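Local coordinates for protein alpha-glucosidase ([Eubacterium] rectale, PDB 6PNR) that probably releases sulfoquinovose from sulfolipid-derived alpha-glycosides as a family 31 glycoside hydrolase, and is captured here with an aza-sugar inhibitor, at residues G492-L497 with R521-N526; F102-A107 with H198-W203; E369-I374 with A420-E425. All coordinates share one frame; numbering follows the deposited sequence.

Contact 1 (G492-L497 with R521-N526); sequences GGYTSL and RTHEGN. With 9VH ([(3~{S},4~{R},5~{R})-4,5-bis(oxidanyl)piperidin-3-yl]methanesulfonic acid), chain C.
His523 presents the face of its imidazole to Tyr494, whose ring edge comes in over it as an offset edge-to-face pair, centroids 4.9 Å apart and planes at 60°. The nearest atoms are Tyr494 CD1 and His523 NE2, at 3.3 Å. The same NE2 hydrogen-bonds both hydroxyls of the bound piperidine inhibitor: His523 NE2 donates to 9VH O5 at 3.0 Å, and it pairs with 9VH O4, near the imidazole plane, also at 3.0 Å. At Gly525, CA lies 3.6 Å from Tyr494 O; a side chain there would run into that oxygen, and the backbone angles themselves call for glycine. Asn526 N lies over one face of the Tyr494 ring, with 9VH C5 over the opposite face, and gives a weak bond to Tyr494 O. With CG between the backbone N and the carbonyl carbon (chi1 63°), the Asn526 amide turns across to the backbone of Ser496 and pairs with it in both directions. Ser496 N donates to Asn526 OD1 at 2.8 Å; Asn526 ND2 donates to Ser496 O at 3.0 Å, almost straight (169°) and in the amide plane. ND2 also bonds to Phe283 O. Asn526 thus serves as second shell: its buried amide pairs with the backbone two residues past Tyr494 and probably helps to hold that ring against the inhibitor, while His523 binds the hydroxyls directly in this GH31 sugar pocket.

Contact 2 (F102-A107 with H198-W203); sequences FWFRVA and HELQIW
Trp103 lies alongside Gln201, both side chains pointing the same way, and its NE1 corner lies against the Gln201 stem: Trp103 NE1 is 3.4 Å from Gln201 CG. Gln201 CG is anti to the backbone N (chi1 178°) and the chain beyond is extended, carrying OE1 past the indole to accept a bond from Trp203 NE1 at 2.9 Å. The adjacent ring atom, Trp103 CD1, sits 3.5 Å from Glu199 OE1. Glu199 shares this face of the sheet with Arg105, and Arg105 NE makes a salt bridge to Glu199 OE2 at 2.8 Å, nearly straight (171°); the oxygen lies in the guanidinium plane but is met from above the carboxylate plane. Arg54 is a second partner of OE2, and Tyr50 of the second subunit bonds to both Glu199 OE1 and Arg105 NH2, so the charged pair also reaches the subunit interface. The opposite face is largely apolar: Phe102 CD2 approaches Ile202 CG1 at 4.2 Å, Phe104 CD2 approaches Leu200 CD1 at 4.3 Å, and Val106 packs on the His198 ring, whose NE2 is hydrogen-bonded to Glu112. Paired main-chain bonds join Phe102 with Ile202, Phe104 with Leu200 and Val106 with His198 in regular antiparallel pattern. Strands 101-107 and 197-202 are the central pair of their sheet, with strand 29-41 beyond the first and strand 188-194 beyond the second; Val106, Leu200 and Ile202 press on strand 178-182 of the second sheet, as in a beta-sandwich.

Contact 3 (E369-I374 with A420-E425); sequences EWFKDI and AKCNYE
Lys372 and Glu425 join two successive helices of the TIM barrel, 365-380 and 408-429, which lie before and after barrel strand 386-389. Over these segments the helix axes pass 9.1 Å apart at a crossing angle of -53°. The first shell is a charge network around Lys372 NZ. It donates to Glu425 OE1 across the contact at 2.9 Å, arriving on the anti side of the carboxylate, and to Glu369 OE2, one turn earlier on its own helix, at 2.7 Å and on the syn side. Glu429 supplies a third carboxylate from helix 408-429. A bend in the lysine chain (chi3 -51°) brings the ammonium group between the acids, and its CE rests 3.6 Å from Glu425 CB. Glu369 OE2 and Glu425 OE1 are 4.3 Å apart, a like-charge approach that the shared lysine probably offsets; the surrounding acids would be expected to favour its charged form.

Deeper between the helices the contact turns apolar. Cys422 SG lies 3.7 Å from Lys372 N and makes a sulfur-aromatic contact at the edge of the Phe371 ring, near its plane and 4.1 Å from Phe371 CD1. Further out, Phe368 of helix 365-380 touches both Cys422 and Glu425, and Val360 touches Phe371, so the phenyl group has both aromatic and aliphatic neighbours: the rings of Trp419 and Trp291 meet it too, each with its plane at about 75° to that of Phe371.

All three contacts are largely buried, but their surroundings differ. Contacts 1 and 3 both belong to the TIM-barrel domain, with centres about 27 Å apart: contact 1 joins loop segments at the inhibitor site, whereas contact 3 packs two barrel helices and takes no direct part in ligand binding. Contact 2 lies within one sheet of the N-terminal beta-sandwich, on the far side of the chain's centre from contact 1 (centres about 38 Å apart), and borders the second subunit. Chemistry follows place: aromatic packing lines the pocket, backed by amide-to-backbone pairing, continuous strand pairing knits the sheet, and a charge network over an apolar interior joins the helices.

Contact 1 (G492-L497 with R521-N526)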
loop_
_atom_site.group_PDB
_atom_site.type_symbol
_atom_site.label_atom_id
_atom_site.label_comp_id
_atom_site.label_asym_id
_atom_site.label_seq_id
_atom_site.Cartn_x
_atom_site.Cartn_y
_atom_site.Cartn_z
ATOM N N GLY A 492 11.528 12.402 -25.709
ATOM C CA GLY A 492 12.223 12.909 -24.541
ATOM C C GLY A 492 11.429 12.897 -23.259
ATOM O O GLY A 492 11.975 13.280 -22.212
ATOM N N GLY A 493 10.159 12.489 -23.296
ATOM C CA GLY A 493 9.362 12.427 -22.085
ATOM C C GLY A 493 8.821 13.793 -21.707
ATOM O O GLY A 493 9.026 14.801 -22.394
ATOM N N TYR A 494 8.125 13.823 -20.574
ATOM C CA TYR A 494 7.459 15.040 -20.137
ATOM C C TYR A 494 7.854 15.434 -18.716
ATOM O O TYR A 494 8.294 16.564 -18.505
ATOM C CB TYR A 494 5.936 14.902 -20.219
ATOM C CG TYR A 494 5.217 16.129 -19.670
ATOM C CD1 TYR A 494 5.081 17.285 -20.441
ATOM C CD2 TYR A 494 4.684 16.131 -18.378
ATOM C CE1 TYR A 494 4.431 18.409 -19.941
ATOM C CE2 TYR A 494 4.017 17.244 -17.872
ATOM C CZ TYR A 494 3.909 18.386 -18.656
ATOM O OH TYR A 494 3.274 19.499 -18.155
ATOM N N THR A 495 7.706 14.537 -17.739
ATOM C CA THR A 495 7.638 14.940 -16.329
ATOM C C THR A 495 9.031 15.084 -15.721
ATOM O O THR A 495 9.772 14.102 -15.613
ATOM C CB THR A 495 6.836 13.929 -15.508
ATOM O OG1 THR A 495 5.598 13.624 -16.172
ATOM C CG2 THR A 495 6.548 14.505 -14.087
ATOM N N SER A 496 9.374 16.295 -15.299
ATOM C CA SER A 496 10.603 16.553 -14.558
ATOM C C SER A 496 10.222 17.018 -13.160
ATOM O O SER A 496 9.591 18.069 -13.006
ATOM C CB SER A 496 11.483 17.589 -15.257
ATOM O OG SER A 496 12.615 17.933 -14.450
ATOM N N LEU A 497 10.586 16.215 -12.160
ATOM C CA LEU A 497 10.361 16.496 -10.751
ATOM C C LEU A 497 11.464 15.825 -9.938
ATOM O O LEU A 497 12.096 14.875 -10.395
ATOM C CB LEU A 497 8.995 15.969 -10.283
ATOM C CG LEU A 497 7.702 16.500 -10.893
ATOM C CD1 LEU A 497 6.514 15.699 -10.365
ATOM C CD2 LEU A 497 7.531 17.960 -10.568
ATOM N N ARG A 521 6.916 13.820 -32.599
ATOM C CA ARG A 521 6.601 15.072 -31.919
ATOM C C ARG A 521 7.474 15.260 -30.678
ATOM O O ARG A 521 7.608 14.339 -29.867
ATOM C CB ARG A 521 5.113 15.119 -31.531
ATOM C CG ARG A 521 4.684 16.421 -30.852
ATOM C CD ARG A 521 3.191 16.373 -30.457
ATOM N NE ARG A 521 2.851 15.171 -29.681
ATOM C CZ ARG A 521 3.181 14.995 -28.405
ATOM N NH1 ARG A 521 3.868 15.939 -27.769
ATOM N NH2 ARG A 521 2.828 13.883 -27.760
ATOM N N THR A 522 8.063 16.455 -30.528
ATOM C CA THR A 522 8.852 16.778 -29.346
ATOM C C THR A 522 7.975 17.513 -28.332
ATOM O O THR A 522 6.817 17.851 -28.590
ATOM C CB THR A 522 10.095 17.622 -29.700
ATOM O OG1 THR A 522 9.694 18.938 -30.105
ATOM C CG2 THR A 522 10.924 16.971 -30.802
ATOM N N HIS A 523 8.536 17.776 -27.156
ATOM C CA HIS A 523 7.776 18.436 -26.100
ATOM C C HIS A 523 8.774 19.102 -25.172
ATOM O O HIS A 523 9.754 18.468 -24.776
ATOM C CB HIS A 523 6.911 17.408 -25.343
ATOM C CG HIS A 523 5.811 18.000 -24.515
ATOM N ND1 HIS A 523 5.906 19.236 -23.909
ATOM C CD2 HIS A 523 4.597 17.502 -24.164
ATOM C CE1 HIS A 523 4.792 19.483 -23.238
ATOM N NE2 HIS A 523 3.982 18.447 -23.375
ATOM N N GLU A 524 8.541 20.371 -24.834
ATOM C CA GLU A 524 9.458 21.022 -23.898
ATOM C C GLU A 524 9.350 20.443 -22.485
ATOM O O GLU A 524 10.301 20.570 -21.701
ATOM C CB GLU A 524 9.225 22.545 -23.891
ATOM C CG GLU A 524 9.762 23.235 -25.149
ATOM C CD GLU A 524 9.654 24.754 -25.119
ATOM O OE1 GLU A 524 8.998 25.287 -24.207
ATOM O OE2 GLU A 524 10.238 25.415 -26.017
ATOM N N GLY A 525 8.236 19.776 -22.149
ATOM C CA GLY A 525 8.060 19.261 -20.805
ATOM C C GLY A 525 7.560 20.328 -19.843
ATOM O O GLY A 525 7.320 21.475 -20.209
ATOM N N ASN A 526 7.386 19.928 -18.574
ATOM C CA ASN A 526 6.791 20.826 -17.583
ATOM C C ASN A 526 7.765 21.866 -17.046
ATOM O O ASN A 526 7.323 22.845 -16.434
ATOM C CB ASN A 526 6.223 20.034 -16.399
ATOM C CG ASN A 526 7.297 19.278 -15.631
ATOM O OD1 ASN A 526 8.114 18.580 -16.226
ATOM N ND2 ASN A 526 7.317 19.438 -14.298
HETATM O O1 9VH C . 0.512 21.955 -18.035
HETATM S S1 9VH C . -0.790 21.786 -18.655
HETATM O O2 9VH C . -1.622 20.930 -17.846
HETATM O O3 9VH C . -1.381 23.060 -18.988
HETATM C C1 9VH C . -0.456 20.946 -20.179
HETATM C C2 9VH C . 0.099 19.525 -20.016
HETATM C C3 9VH C . -1.044 18.618 -19.587
HETATM N N1 9VH C . -0.819 17.175 -19.654
HETATM C C4 9VH C . -0.287 16.754 -20.951
HETATM C C5 9VH C . 0.985 17.524 -21.267
HETATM O O4 9VH C . 1.471 17.077 -22.532
HETATM C C6 9VH C . 0.695 19.017 -21.327
HETATM O O5 9VH C . 1.881 19.743 -21.638
#

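Contact 2 (F102-A107 with H198-W203)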
loop_
_atom_site.group_PDB
_atom_site.type_symbol
_atom_site.label_atom_id
_atom_site.label_comp_id
_atom_site.label_asym_id
_atom_site.label_seq_id
_atom_site.Cartn_x
_atom_site.Cartn_y
_atom_site.Cartn_z
ATOM N N PHE A 102 -20.449 -7.470 -8.973
ATOM C CA PHE A 102 -20.669 -8.540 -9.936
ATOM C C PHE A 102 -19.311 -9.135 -10.287
ATOM O O PHE A 102 -18.431 -8.425 -10.780
ATOM C CB PHE A 102 -21.380 -7.971 -11.177
ATOM C CG PHE A 102 -21.756 -8.985 -12.217
ATOM C CD1 PHE A 102 -22.989 -9.612 -12.172
ATOM C CD2 PHE A 102 -20.898 -9.274 -13.269
ATOM C CE1 PHE A 102 -23.345 -10.530 -13.143
ATOM C CE2 PHE A 102 -21.247 -10.187 -14.252
ATOM C CZ PHE A 102 -22.476 -10.817 -14.192
ATOM N N TRP A 103 -19.123 -10.419 -10.009
ATOM C CA TRP A 103 -17.891 -11.119 -10.346
ATOM C C TRP A 103 -18.201 -12.200 -11.375
ATOM O O TRP A 103 -18.994 -13.110 -11.105
ATOM C CB TRP A 103 -17.243 -11.744 -9.110
ATOM C CG TRP A 103 -16.674 -10.797 -8.082
ATOM C CD1 TRP A 103 -15.379 -10.352 -7.998
ATOM C CD2 TRP A 103 -17.360 -10.238 -6.961
ATOM N NE1 TRP A 103 -15.229 -9.540 -6.905
ATOM C CE2 TRP A 103 -16.428 -9.461 -6.245
ATOM C CE3 TRP A 103 -18.674 -10.324 -6.485
ATOM C CZ2 TRP A 103 -16.770 -8.764 -5.087
ATOM C CZ3 TRP A 103 -19.009 -9.645 -5.337
ATOM C CH2 TRP A 103 -18.058 -8.869 -4.648
ATOM N N PHE A 104 -17.575 -12.100 -12.543
ATOM C CA PHE A 104 -17.780 -13.029 -13.646
ATOM C C PHE A 104 -16.498 -13.820 -13.849
ATOM O O PHE A 104 -15.417 -13.231 -13.996
ATOM C CB PHE A 104 -18.159 -12.277 -14.931
ATOM C CG PHE A 104 -18.506 -13.179 -16.088
ATOM C CD1 PHE A 104 -19.788 -13.670 -16.237
ATOM C CD2 PHE A 104 -17.544 -13.536 -17.019
ATOM C CE1 PHE A 104 -20.114 -14.510 -17.294
ATOM C CE2 PHE A 104 -17.858 -14.373 -18.084
ATOM C CZ PHE A 104 -19.148 -14.856 -18.221
ATOM N N ARG A 105 -16.607 -15.145 -13.857
ATOM C CA ARG A 105 -15.434 -15.989 -14.016
ATOM C C ARG A 105 -15.325 -16.560 -15.420
ATOM O O ARG A 105 -16.322 -16.950 -16.034
ATOM C CB ARG A 105 -15.440 -17.115 -12.992
ATOM C CG ARG A 105 -15.149 -16.588 -11.601
ATOM C CD ARG A 105 -14.688 -17.697 -10.725
ATOM N NE ARG A 105 -14.231 -17.219 -9.434
ATOM C CZ ARG A 105 -13.867 -18.036 -8.462
ATOM N NH1 ARG A 105 -13.919 -19.345 -8.663
ATOM N NH2 ARG A 105 -13.450 -17.557 -7.306
ATOM N N VAL A 106 -14.098 -16.606 -15.920
ATOM C CA VAL A 106 -13.776 -17.193 -17.210
ATOM C C VAL A 106 -12.832 -18.356 -16.967
ATOM O O VAL A 106 -11.813 -18.195 -16.285
ATOM C CB VAL A 106 -13.130 -16.164 -18.157
ATOM C CG1 VAL A 106 -12.749 -16.821 -19.446
ATOM C CG2 VAL A 106 -14.058 -14.991 -18.394
ATOM N N ALA A 107 -13.150 -19.513 -17.549
ATOM C CA ALA A 107 -12.300 -20.686 -17.398
ATOM C C ALA A 107 -10.939 -20.449 -18.039
ATOM O O ALA A 107 -10.835 -19.888 -19.130
ATOM C CB ALA A 107 -12.977 -21.910 -18.032
ATOM N N HIS A 198 -9.914 -16.589 -14.928
ATOM C CA HIS A 198 -9.910 -15.138 -14.802
ATOM C C HIS A 198 -11.182 -14.733 -14.076
ATOM O O HIS A 198 -12.215 -15.398 -14.195
ATOM C CB HIS A 198 -9.862 -14.444 -16.169
ATOM C CG HIS A 198 -8.995 -15.128 -17.181
ATOM N ND1 HIS A 198 -7.705 -15.526 -16.914
ATOM C CD2 HIS A 198 -9.239 -15.482 -18.466
ATOM C CE1 HIS A 198 -7.189 -16.092 -17.989
ATOM N NE2 HIS A 198 -8.098 -16.076 -18.947
ATOM N N GLU A 199 -11.115 -13.651 -13.312
ATOM C CA GLU A 199 -12.303 -13.156 -12.628
ATOM C C GLU A 199 -12.437 -11.667 -12.887
ATOM O O GLU A 199 -11.516 -10.894 -12.594
ATOM C CB GLU A 199 -12.265 -13.449 -11.123
ATOM C CG GLU A 199 -13.493 -12.929 -10.384
ATOM C CD GLU A 199 -13.619 -13.480 -8.959
ATOM O OE1 GLU A 199 -13.031 -12.880 -8.035
ATOM O OE2 GLU A 199 -14.306 -14.514 -8.770
ATOM N N LEU A 200 -13.589 -11.269 -13.418
ATOM C CA LEU A 200 -13.849 -9.896 -13.825
ATOM C C LEU A 200 -14.824 -9.290 -12.824
ATOM O O LEU A 200 -16.014 -9.630 -12.826
ATOM C CB LEU A 200 -14.405 -9.855 -15.245
ATOM C CG LEU A 200 -13.739 -10.796 -16.254
ATOM C CD1 LEU A 200 -14.423 -10.672 -17.618
ATOM C CD2 LEU A 200 -12.225 -10.562 -16.381
ATOM N N GLN A 201 -14.315 -8.426 -11.948
ATOM C CA GLN A 201 -15.140 -7.739 -10.958
ATOM C C GLN A 201 -15.676 -6.437 -11.550
ATOM O O GLN A 201 -14.906 -5.634 -12.083
ATOM C CB GLN A 201 -14.340 -7.445 -9.688
ATOM C CG GLN A 201 -15.142 -6.673 -8.644
ATOM C CD GLN A 201 -14.327 -6.260 -7.416
ATOM O OE1 GLN A 201 -14.817 -5.529 -6.551
ATOM N NE2 GLN A 201 -13.094 -6.733 -7.331
ATOM N N ILE A 202 -16.991 -6.227 -11.448
ATOM C CA ILE A 202 -17.664 -5.044 -11.983
ATOM C C ILE A 202 -18.488 -4.413 -10.872
ATOM O O ILE A 202 -19.165 -5.123 -10.121
ATOM C CB ILE A 202 -18.576 -5.390 -13.185
ATOM C CG1 ILE A 202 -17.944 -6.443 -14.099
ATOM C CG2 ILE A 202 -18.895 -4.133 -13.977
ATOM C CD1 ILE A 202 -16.717 -5.979 -14.859
ATOM N N TRP A 203 -18.451 -3.081 -10.764
ATOM C CA TRP A 203 -19.203 -2.417 -9.687
ATOM C C TRP A 203 -20.610 -2.017 -10.127
ATOM O O TRP A 203 -21.133 -0.957 -9.753
ATOM C CB TRP A 203 -18.428 -1.217 -9.145
ATOM C CG TRP A 203 -17.268 -1.638 -8.284
ATOM C CD1 TRP A 203 -16.791 -2.911 -8.115
ATOM C CD2 TRP A 203 -16.452 -0.794 -7.460
ATOM N NE1 TRP A 203 -15.716 -2.902 -7.249
ATOM C CE2 TRP A 203 -15.494 -1.617 -6.831
ATOM C CE3 TRP A 203 -16.431 0.582 -7.204
ATOM C CZ2 TRP A 203 -14.519 -1.110 -5.969
ATOM C CZ3 TRP A 203 -15.451 1.084 -6.350
ATOM C CH2 TRP A 203 -14.517 0.237 -5.740
#

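Contact 3 (E369-I374 with A420-E425)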
loop_
_atom_site.group_PDB
_atom_site.type_symbol
_atom_site.label_atom_id
_atom_site.label_comp_id
_atom_site.label_asym_id
_atom_site.label_seq_id
_atom_site.Cartn_x
_atom_site.Cartn_y
_atom_site.Cartn_z
ATOM N N GLU A 369 -22.590 20.448 -27.715
ATOM C CA GLU A 369 -22.557 21.216 -28.958
ATOM C C GLU A 369 -21.815 22.536 -28.781
ATOM O O GLU A 369 -21.067 22.964 -29.668
ATOM C CB GLU A 369 -23.984 21.467 -29.453
ATOM C CG GLU A 369 -24.673 20.214 -29.934
ATOM C CD GLU A 369 -23.983 19.634 -31.149
ATOM O OE1 GLU A 369 -23.620 20.425 -32.045
ATOM O OE2 GLU A 369 -23.787 18.400 -31.199
ATOM N N TRP A 370 -22.008 23.195 -27.640
ATOM C CA TRP A 370 -21.284 24.430 -27.366
ATOM C C TRP A 370 -19.777 24.203 -27.418
ATOM O O TRP A 370 -19.042 24.988 -28.028
ATOM C CB TRP A 370 -21.706 24.975 -26.001
ATOM C CG TRP A 370 -20.967 26.193 -25.511
ATOM C CD1 TRP A 370 -21.111 27.476 -25.955
ATOM C CD2 TRP A 370 -20.011 26.247 -24.436
ATOM N NE1 TRP A 370 -20.291 28.322 -25.238
ATOM C CE2 TRP A 370 -19.609 27.592 -24.300
ATOM C CE3 TRP A 370 -19.453 25.287 -23.583
ATOM C CZ2 TRP A 370 -18.672 28.003 -23.343
ATOM C CZ3 TRP A 370 -18.522 25.699 -22.627
ATOM C CH2 TRP A 370 -18.145 27.044 -22.518
ATOM N N PHE A 371 -19.293 23.126 -26.796
ATOM C CA PHE A 371 -17.847 22.924 -26.772
ATOM C C PHE A 371 -17.336 22.523 -28.146
ATOM O O PHE A 371 -16.255 22.959 -28.569
ATOM C CB PHE A 371 -17.452 21.892 -25.710
ATOM C CG PHE A 371 -16.056 22.109 -25.164
ATOM C CD1 PHE A 371 -14.962 21.535 -25.778
ATOM C CD2 PHE A 371 -15.840 22.944 -24.084
ATOM C CE1 PHE A 371 -13.674 21.757 -25.297
ATOM C CE2 PHE A 371 -14.555 23.173 -23.596
ATOM C CZ PHE A 371 -13.475 22.582 -24.207
ATOM N N LYS A 372 -18.117 21.721 -28.870
ATOM C CA LYS A 372 -17.811 21.448 -30.262
ATOM C C LYS A 372 -17.674 22.747 -31.051
ATOM O O LYS A 372 -16.741 22.902 -31.848
ATOM C CB LYS A 372 -18.902 20.545 -30.855
ATOM C CG LYS A 372 -18.568 19.973 -32.214
ATOM C CD LYS A 372 -19.797 19.373 -32.901
ATOM C CE LYS A 372 -20.555 18.405 -32.013
ATOM N NZ LYS A 372 -21.678 17.776 -32.794
ATOM N N ASP A 373 -18.577 23.705 -30.821
ATOM C CA ASP A 373 -18.501 24.972 -31.551
ATOM C C ASP A 373 -17.277 25.790 -31.142
ATOM O O ASP A 373 -16.734 26.537 -31.965
ATOM C CB ASP A 373 -19.777 25.791 -31.336
ATOM C CG ASP A 373 -20.972 25.248 -32.127
ATOM O OD1 ASP A 373 -20.779 24.443 -33.062
ATOM O OD2 ASP A 373 -22.111 25.640 -31.809
ATOM N N ILE A 374 -16.845 25.669 -29.884
ATOM C CA ILE A 374 -15.604 26.309 -29.430
ATOM C C ILE A 374 -14.409 25.804 -30.238
ATOM O O ILE A 374 -13.531 26.584 -30.632
ATOM C CB ILE A 374 -15.409 26.071 -27.917
ATOM C CG1 ILE A 374 -16.402 26.911 -27.110
ATOM C CG2 ILE A 374 -13.965 26.364 -27.481
ATOM C CD1 ILE A 374 -16.346 26.652 -25.628
ATOM N N ALA A 420 -13.562 12.450 -26.582
ATOM C CA ALA A 420 -13.134 12.016 -27.907
ATOM C C ALA A 420 -14.207 12.305 -28.945
ATOM O O ALA A 420 -13.921 12.837 -30.028
ATOM C CB ALA A 420 -12.809 10.522 -27.885
ATOM N N LYS A 421 -15.455 11.964 -28.613
ATOM C CA LYS A 421 -16.587 12.193 -29.511
ATOM C C LYS A 421 -16.765 13.677 -29.819
ATOM O O LYS A 421 -17.103 14.053 -30.946
ATOM C CB LYS A 421 -17.852 11.631 -28.871
ATOM C CG LYS A 421 -19.019 11.433 -29.809
ATOM C CD LYS A 421 -20.153 10.712 -29.086
ATOM C CE LYS A 421 -21.161 10.149 -30.075
ATOM N NZ LYS A 421 -22.208 9.347 -29.373
ATOM N N CYS A 422 -16.570 14.531 -28.820
ATOM C CA CYS A 422 -16.644 15.970 -29.048
ATOM C C CYS A 422 -15.670 16.404 -30.137
ATOM O O CYS A 422 -16.041 17.135 -31.062
ATOM C CB CYS A 422 -16.359 16.708 -27.745
ATOM S SG CYS A 422 -16.723 18.458 -27.851
ATOM N N ASN A 423 -14.415 15.957 -30.039
ATOM C CA ASN A 423 -13.402 16.315 -31.025
ATOM C C ASN A 423 -13.711 15.699 -32.376
ATOM O O ASN A 423 -13.555 16.350 -33.415
ATOM C CB ASN A 423 -12.022 15.865 -30.550
ATOM C CG ASN A 423 -11.468 16.768 -29.456
ATOM O OD1 ASN A 423 -10.809 17.772 -29.735
ATOM N ND2 ASN A 423 -11.768 16.433 -28.215
ATOM N N TYR A 424 -14.150 14.444 -32.375
ATOM C CA TYR A 424 -14.433 13.752 -33.622
ATOM C C TYR A 424 -15.530 14.471 -34.401
ATOM O O TYR A 424 -15.411 14.690 -35.610
ATOM C CB TYR A 424 -14.823 12.298 -33.318
ATOM C CG TYR A 424 -15.171 11.470 -34.545
ATOM C CD1 TYR A 424 -14.181 10.834 -35.280
ATOM C CD2 TYR A 424 -16.492 11.300 -34.947
ATOM C CE1 TYR A 424 -14.495 10.064 -36.397
ATOM C CE2 TYR A 424 -16.812 10.526 -36.067
ATOM C CZ TYR A 424 -15.808 9.919 -36.783
ATOM O OH TYR A 424 -16.107 9.150 -37.893
ATOM N N GLU A 425 -16.595 14.874 -33.713
ATOM C CA GLU A 425 -17.709 15.501 -34.414
ATOM C C GLU A 425 -17.341 16.896 -34.905
ATOM O O GLU A 425 -17.690 17.271 -36.035
ATOM C CB GLU A 425 -18.947 15.500 -33.515
ATOM C CG GLU A 425 -19.465 14.062 -33.340
ATOM C CD GLU A 425 -20.783 13.937 -32.583
ATOM O OE1 GLU A 425 -21.349 14.956 -32.122
ATOM O OE2 GLU A 425 -21.254 12.787 -32.452
#